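PDB 3EEY: putative rRNA methylase from Clostridium thermocellum ATCC 27405, which binds S-adenosylmethionine and is probably a methyltransferase that modifies ribosomal RNA. Local coordinates for residues D14-F19 and G132-V137; K164-R169 and C184-S189. One frame throughout, in Å; residues are numbered along the deposited sequence.

In the fold
Both contacts involve one mixed seven-stranded sheet, their centres about 10 Å apart on the same side of the chain's centre. Interaction 1 lays helix 8-19 over strand 133-139; interaction 2 pairs strand 165-172 with strand 181-187 in a hairpin. Along the chain, interaction 1 closes before interaction 2 opens. Strands 133-139 and 181-187 are neighbours, so the two contacts meet directly: Ile135 N lies 2.7 Å from Ile185 O and Gly132 N 2.8 Å from Lys187 O, both probable hydrogen bonds. Together they carry the sheet from its parallel, SAM-binding part to the antiparallel hairpin, and both also touch the second subunit of the dimer.

Interaction 1 (D14-F19 and G132-V137); sequences DYIKMF and GGIITV
Tyr15, Ile16 and Phe19 turn one side of helix 8-19 onto strand 133-139, the helix segment running nearly antiparallel to the strand (166°) with the axes 8.8 Å apart. Tyr15 starts toward the strand, its CB 4.1 Å from Thr136 CG2, but its ring leads away, packing on Leu182 and Cys184 of strand 181-187, and its OH is hydrogen-bonded to Gln168 NE2 on the next strand, 165-172. Ile16 works through the tip of its longer branch: CG1 lies anti to the carbonyl carbon, and Ile16 CD1 reaches between two strand residues, 3.8 Å from Ile134 CG2 and equally far from Thr136 CG2. Ile16 also packs on Phe39, Leu40 and Leu43 of helix 35-44. Phe19, one turn after Tyr15, brings its ring face to Ile134. Ile134 CB sits over the centre of that face in a CH-pi contact, 4.0 Å from the Phe19 ring centroid. Chi1 of Ile134 (-169°) puts CG2 between the backbone N and the carbonyl carbon, 3.7 Å from Phe19 CG, while chi2 (126°) turns Ile134 CD1 over the far end of the ring, 3.7 Å from Phe19 CE2. At the ring edge, in its plane, Gly132 O approaches Phe19 CD1 to 3.1 Å, so the carbonyl meets the electropositive rim. Leu3 and Ile5 of the second subunit pack on Phe19 and Ile134, respectively. This apolar seam is part of the helix layer packed on the central sheet in the Rossmann-like fold of SAM-dependent methyltransferases; its Thr136 side chain lies about 9 Å from bound SAM.

Interaction 2 (K164-R169 and C184-S189); sequences KFIVQR and CIEKIS
Backbone hydrogen bonds join the two arms of the beta hairpin 165-172/181-187, whose segments run antiparallel, 168° between their directions. Ile166 and Glu186 form one hydrogen-bonded pair, Gln168 and Cys184 the next; in each, both N-H groups meet the opposite carbonyl in its plane. The former pair has bonds of 2.9 Å, Ile166 N to Glu186 O and Glu186 N to Ile166 O. Where strand 165-169 begins and the other chain leaves strand 184-187, Lys164 O takes two donors: Ile188 N at 2.8 Å, nearly straight at 174° but above the carbonyl plane, and Ser189 N in a weak bond. CA-H...O contacts fill in between, the shortest from Ile185 CA to Ile166 O at 3.2 Å. Apolar contacts occupy both faces. On one, the Phe165 ring leans beside its non-hydrogen-bonded partner Lys187, with Phe165 CZ 3.6 Å from Lys187 CE, while Phe165 CD1 meets Ile185 CG2 at 3.7 Å. The Lys187 chain is straight to CD and bends at chi3 (-98°), carrying NZ to the carbonyls of Met126 and Leu129 and to the Glu190 carboxylate. On the other face the Ile166 and Ile188 side chains cross at about a right angle, Ile166 CD1 lying 3.7 Å from Ile188 CG2. There the Gln168 amide is split, OE1 to Gln11 NE2 of the second subunit and NE2 to Tyr15 OH of its own chain; Glu186 OE1 accepts from Ile5 N of the second subunit. Phe165 and Ile185 face helix 115-128, Cys184 and Glu186 helix 8-19, while strand 181-187 pairs onward with strand 133-139 and Gln168 and Arg169 with an antiparallel strand of the second subunit.

Interaction 1 (D14-F19 and G132-V137)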
loop_
_atom_site.group_PDB
_atom_site.type_symbol
_atom_site.label_atom_id
_atom_site.label_comp_id
_atom_site.label_asym_id
_atom_site.label_seq_id
_atom_site.Cartn_x
_atom_site.Cartn_y
_atom_site.Cartn_z
ATOM N N ASP A 14 -7.947 7.853 -0.561
ATOM C CA ASP A 14 -7.070 8.059 -1.717
ATOM C C ASP A 14 -7.279 7.024 -2.824
ATOM O O ASP A 14 -7.291 7.378 -4.004
ATOM C CB ASP A 14 -5.595 8.075 -1.296
ATOM C CG ASP A 14 -5.183 9.377 -0.614
ATOM O OD1 ASP A 14 -6.014 10.298 -0.477
ATOM O OD2 ASP A 14 -4.005 9.483 -0.220
ATOM N N TYR A 15 -7.434 5.759 -2.427
ATOM C CA TYR A 15 -7.744 4.669 -3.353
ATOM C C TYR A 15 -9.123 4.804 -3.986
ATOM O O TYR A 15 -9.298 4.470 -5.153
ATOM C CB TYR A 15 -7.622 3.310 -2.660
ATOM C CG TYR A 15 -6.220 2.748 -2.664
ATOM C CD1 TYR A 15 -5.413 2.821 -1.527
ATOM C CD2 TYR A 15 -5.696 2.140 -3.805
ATOM C CE1 TYR A 15 -4.115 2.311 -1.526
ATOM C CE2 TYR A 15 -4.401 1.616 -3.812
ATOM C CZ TYR A 15 -3.616 1.705 -2.672
ATOM O OH TYR A 15 -2.332 1.199 -2.667
ATOM N N ILE A 16 -10.087 5.299 -3.215
ATOM C CA ILE A 16 -11.448 5.496 -3.707
ATOM C C ILE A 16 -11.498 6.649 -4.723
ATOM O O ILE A 16 -12.126 6.515 -5.772
ATOM C CB ILE A 16 -12.490 5.668 -2.535
ATOM C CG1 ILE A 16 -12.676 4.366 -1.736
ATOM C CG2 ILE A 16 -13.826 6.141 -3.043
ATOM C CD1 ILE A 16 -13.231 3.168 -2.502
ATOM N N LYS A 17 -10.812 7.752 -4.417
ATOM C CA LYS A 17 -10.665 8.894 -5.334
ATOM C C LYS A 17 -10.062 8.516 -6.700
ATOM O O LYS A 17 -10.463 9.075 -7.718
ATOM C CB LYS A 17 -9.815 9.997 -4.689
ATOM C CG LYS A 17 -10.581 11.033 -3.880
ATOM C CD LYS A 17 -9.744 11.597 -2.732
ATOM C CE LYS A 17 -8.352 12.072 -3.158
ATOM N NZ LYS A 17 -8.193 13.550 -3.092
ATOM N N MET A 18 -9.115 7.570 -6.706
ATOM C CA MET A 18 -8.504 7.016 -7.932
ATOM C C MET A 18 -9.507 6.344 -8.860
ATOM O O MET A 18 -9.362 6.378 -10.078
ATOM C CB MET A 18 -7.454 5.950 -7.588
ATOM C CG MET A 18 -6.042 6.422 -7.246
ATOM S SD MET A 18 -5.037 5.031 -6.628
ATOM C CE MET A 18 -4.617 4.172 -8.145
ATOM N N PHE A 19 -10.519 5.716 -8.276
ATOM C CA PHE A 19 -11.392 4.811 -9.014
ATOM C C PHE A 19 -12.777 5.382 -9.286
ATOM O O PHE A 19 -13.383 5.081 -10.308
ATOM C CB PHE A 19 -11.528 3.497 -8.245
ATOM C CG PHE A 19 -10.369 2.564 -8.419
ATOM C CD1 PHE A 19 -10.458 1.502 -9.307
ATOM C CD2 PHE A 19 -9.198 2.722 -7.685
ATOM C CE1 PHE A 19 -9.398 0.621 -9.477
ATOM C CE2 PHE A 19 -8.129 1.849 -7.849
ATOM C CZ PHE A 19 -8.231 0.794 -8.750
ATOM N N GLY A 132 -12.484 -3.593 -12.930
ATOM C CA GLY A 132 -11.767 -2.354 -12.665
ATOM C C GLY A 132 -12.338 -1.576 -11.489
ATOM O O GLY A 132 -11.970 -0.427 -11.283
ATOM N N GLY A 133 -13.239 -2.205 -10.731
ATOM C CA GLY A 133 -13.825 -1.614 -9.529
ATOM C C GLY A 133 -13.041 -1.980 -8.284
ATOM O O GLY A 133 -12.228 -2.885 -8.331
ATOM N N ILE A 134 -13.295 -1.288 -7.170
ATOM C CA ILE A 134 -12.483 -1.452 -5.953
ATOM C C ILE A 134 -13.310 -1.630 -4.685
ATOM O O ILE A 134 -14.367 -1.043 -4.542
ATOM C CB ILE A 134 -11.433 -0.295 -5.804
ATOM C CG1 ILE A 134 -10.411 -0.602 -4.706
ATOM C CG2 ILE A 134 -12.109 1.065 -5.522
ATOM C CD1 ILE A 134 -8.978 -0.523 -5.141
ATOM N N ILE A 135 -12.840 -2.481 -3.786
ATOM C CA ILE A 135 -13.351 -2.540 -2.425
ATOM C C ILE A 135 -12.195 -2.141 -1.527
ATOM O O ILE A 135 -11.093 -2.661 -1.682
ATOM C CB ILE A 135 -13.830 -3.963 -2.035
ATOM C CG1 ILE A 135 -15.003 -4.391 -2.914
ATOM C CG2 ILE A 135 -14.233 -4.033 -0.543
ATOM C CD1 ILE A 135 -15.138 -5.889 -3.090
ATOM N N THR A 136 -12.436 -1.207 -0.606
ATOM C CA THR A 136 -11.475 -0.931 0.454
ATOM C C THR A 136 -12.021 -1.430 1.794
ATOM O O THR A 136 -13.203 -1.288 2.076
ATOM C CB THR A 136 -11.113 0.565 0.547
ATOM O OG1 THR A 136 -12.279 1.315 0.895
ATOM C CG2 THR A 136 -10.553 1.072 -0.780
ATOM N N VAL A 137 -11.157 -2.055 2.585
ATOM C CA VAL A 137 -11.514 -2.583 3.904
ATOM C C VAL A 137 -10.509 -2.046 4.927
ATOM O O VAL A 137 -9.335 -2.424 4.921
ATOM C CB VAL A 137 -11.505 -4.143 3.923
ATOM C CG1 VAL A 137 -12.127 -4.682 5.202
ATOM C CG2 VAL A 137 -12.224 -4.712 2.715
#

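Interaction 2 (K164-R169 and C184-S189)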
loop_
_atom_site.group_PDB
_atom_site.type_symbol
_atom_site.label_atom_id
_atom_site.label_comp_id
_atom_site.label_asym_id
_atom_site.label_seq_id
_atom_site.Cartn_x
_atom_site.Cartn_y
_atom_site.Cartn_z
ATOM N N LYS A 164 -8.876 -13.195 -10.911
ATOM C CA LYS A 164 -10.079 -12.368 -10.886
ATOM C C LYS A 164 -9.919 -11.099 -10.038
ATOM O O LYS A 164 -10.457 -10.057 -10.389
ATOM C CB LYS A 164 -11.297 -13.173 -10.402
ATOM C CG LYS A 164 -11.543 -14.497 -11.127
ATOM C CD LYS A 164 -11.833 -14.312 -12.611
ATOM C CE LYS A 164 -11.967 -15.652 -13.314
ATOM N NZ LYS A 164 -11.170 -15.678 -14.567
ATOM N N PHE A 165 -9.185 -11.190 -8.928
ATOM C CA PHE A 165 -9.017 -10.045 -8.019
ATOM C C PHE A 165 -7.579 -9.851 -7.568
ATOM O O PHE A 165 -6.858 -10.816 -7.305
ATOM C CB PHE A 165 -9.906 -10.177 -6.769
ATOM C CG PHE A 165 -11.386 -10.275 -7.056
ATOM C CD1 PHE A 165 -12.179 -9.133 -7.081
ATOM C CD2 PHE A 165 -11.995 -11.511 -7.267
ATOM C CE1 PHE A 165 -13.546 -9.221 -7.345
ATOM C CE2 PHE A 165 -13.362 -11.609 -7.535
ATOM C CZ PHE A 165 -14.135 -10.469 -7.571
ATOM N N ILE A 166 -7.169 -8.590 -7.488
ATOM C CA ILE A 166 -5.962 -8.189 -6.756
ATOM C C ILE A 166 -6.356 -7.906 -5.309
ATOM O O ILE A 166 -7.265 -7.139 -5.065
ATOM C CB ILE A 166 -5.307 -6.914 -7.354
ATOM C CG1 ILE A 166 -4.979 -7.107 -8.836
ATOM C CG2 ILE A 166 -4.040 -6.538 -6.589
ATOM C CD1 ILE A 166 -4.465 -5.851 -9.522
ATOM N N VAL A 167 -5.695 -8.551 -4.355
ATOM C CA VAL A 167 -5.935 -8.273 -2.940
ATOM C C VAL A 167 -4.632 -7.751 -2.317
ATOM O O VAL A 167 -3.644 -8.467 -2.200
ATOM C CB VAL A 167 -6.501 -9.504 -2.162
ATOM C CG1 VAL A 167 -6.803 -9.133 -0.707
ATOM C CG2 VAL A 167 -7.768 -10.049 -2.828
ATOM N N GLN A 168 -4.639 -6.483 -1.939
ATOM C CA GLN A 168 -3.454 -5.838 -1.434
ATOM C C GLN A 168 -3.650 -5.417 0.011
ATOM O O GLN A 168 -4.585 -4.692 0.326
ATOM C CB GLN A 168 -3.124 -4.632 -2.293
ATOM C CG GLN A 168 -1.881 -3.896 -1.895
ATOM C CD GLN A 168 -1.895 -2.466 -2.392
ATOM O OE1 GLN A 168 -1.283 -2.145 -3.403
ATOM N NE2 GLN A 168 -2.616 -1.604 -1.690
ATOM N N ARG A 169 -2.763 -5.884 0.883
ATOM C CA ARG A 169 -2.761 -5.471 2.271
ATOM C C ARG A 169 -1.688 -4.409 2.543
ATOM O O ARG A 169 -0.558 -4.534 2.095
ATOM C CB ARG A 169 -2.553 -6.670 3.179
ATOM C CG ARG A 169 -2.739 -6.328 4.654
ATOM C CD ARG A 169 -2.177 -7.394 5.565
ATOM N NE ARG A 169 -0.843 -7.856 5.176
ATOM C CZ ARG A 169 -0.309 -9.009 5.582
ATOM N NH1 ARG A 169 -0.991 -9.809 6.394
ATOM N NH2 ARG A 169 0.901 -9.366 5.184
ATOM N N CYS A 184 -7.134 -3.631 -0.013
ATOM C CA CYS A 184 -7.707 -3.153 -1.259
ATOM C C CYS A 184 -7.969 -4.332 -2.171
ATOM O O CYS A 184 -7.057 -5.086 -2.480
ATOM C CB CYS A 184 -6.759 -2.182 -1.953
ATOM S SG CYS A 184 -6.610 -0.613 -1.132
ATOM N N ILE A 185 -9.226 -4.503 -2.572
ATOM C CA ILE A 185 -9.615 -5.550 -3.510
ATOM C C ILE A 185 -10.037 -4.908 -4.822
ATOM O O ILE A 185 -10.950 -4.095 -4.838
ATOM C CB ILE A 185 -10.797 -6.386 -2.963
ATOM C CG1 ILE A 185 -10.507 -6.872 -1.538
ATOM C CG2 ILE A 185 -11.119 -7.543 -3.898
ATOM C CD1 ILE A 185 -11.738 -7.187 -0.745
ATOM N N GLU A 186 -9.369 -5.265 -5.914
ATOM C CA GLU A 186 -9.709 -4.738 -7.235
ATOM C C GLU A 186 -10.055 -5.870 -8.178
ATOM O O GLU A 186 -9.273 -6.801 -8.326
ATOM C CB GLU A 186 -8.544 -3.947 -7.836
ATOM C CG GLU A 186 -8.941 -3.201 -9.105
ATOM C CD GLU A 186 -7.773 -2.663 -9.907
ATOM O OE1 GLU A 186 -6.638 -2.642 -9.403
ATOM O OE2 GLU A 186 -7.997 -2.250 -11.061
ATOM N N LYS A 187 -11.216 -5.786 -8.821
ATOM C CA LYS A 187 -11.617 -6.777 -9.817
ATOM C C LYS A 187 -10.850 -6.551 -11.109
ATOM O O LYS A 187 -10.819 -5.447 -11.631
ATOM C CB LYS A 187 -13.129 -6.732 -10.068
ATOM C CG LYS A 187 -13.637 -7.794 -11.047
ATOM C CD LYS A 187 -15.152 -7.763 -11.215
ATOM C CE LYS A 187 -15.816 -8.809 -10.353
ATOM N NZ LYS A 187 -17.306 -8.823 -10.408
ATOM N N ILE A 188 -10.212 -7.605 -11.613
ATOM C CA ILE A 188 -9.455 -7.506 -12.861
ATOM C C ILE A 188 -10.034 -8.374 -13.980
ATOM O O ILE A 188 -9.701 -8.189 -15.154
ATOM C CB ILE A 188 -7.941 -7.782 -12.653
ATOM C CG1 ILE A 188 -7.696 -9.187 -12.084
ATOM C CG2 ILE A 188 -7.326 -6.702 -11.774
ATOM C CD1 ILE A 188 -6.234 -9.573 -11.997
ATOM N N SER A 189 -10.905 -9.308 -13.600
ATOM C CA SER A 189 -11.628 -10.154 -14.548
ATOM C C SER A 189 -13.025 -10.537 -14.069
ATOM O O SER A 189 -13.280 -10.695 -12.870
ATOM C CB SER A 189 -10.830 -11.418 -14.897
ATOM O OG SER A 189 -9.953 -11.188 -15.990
#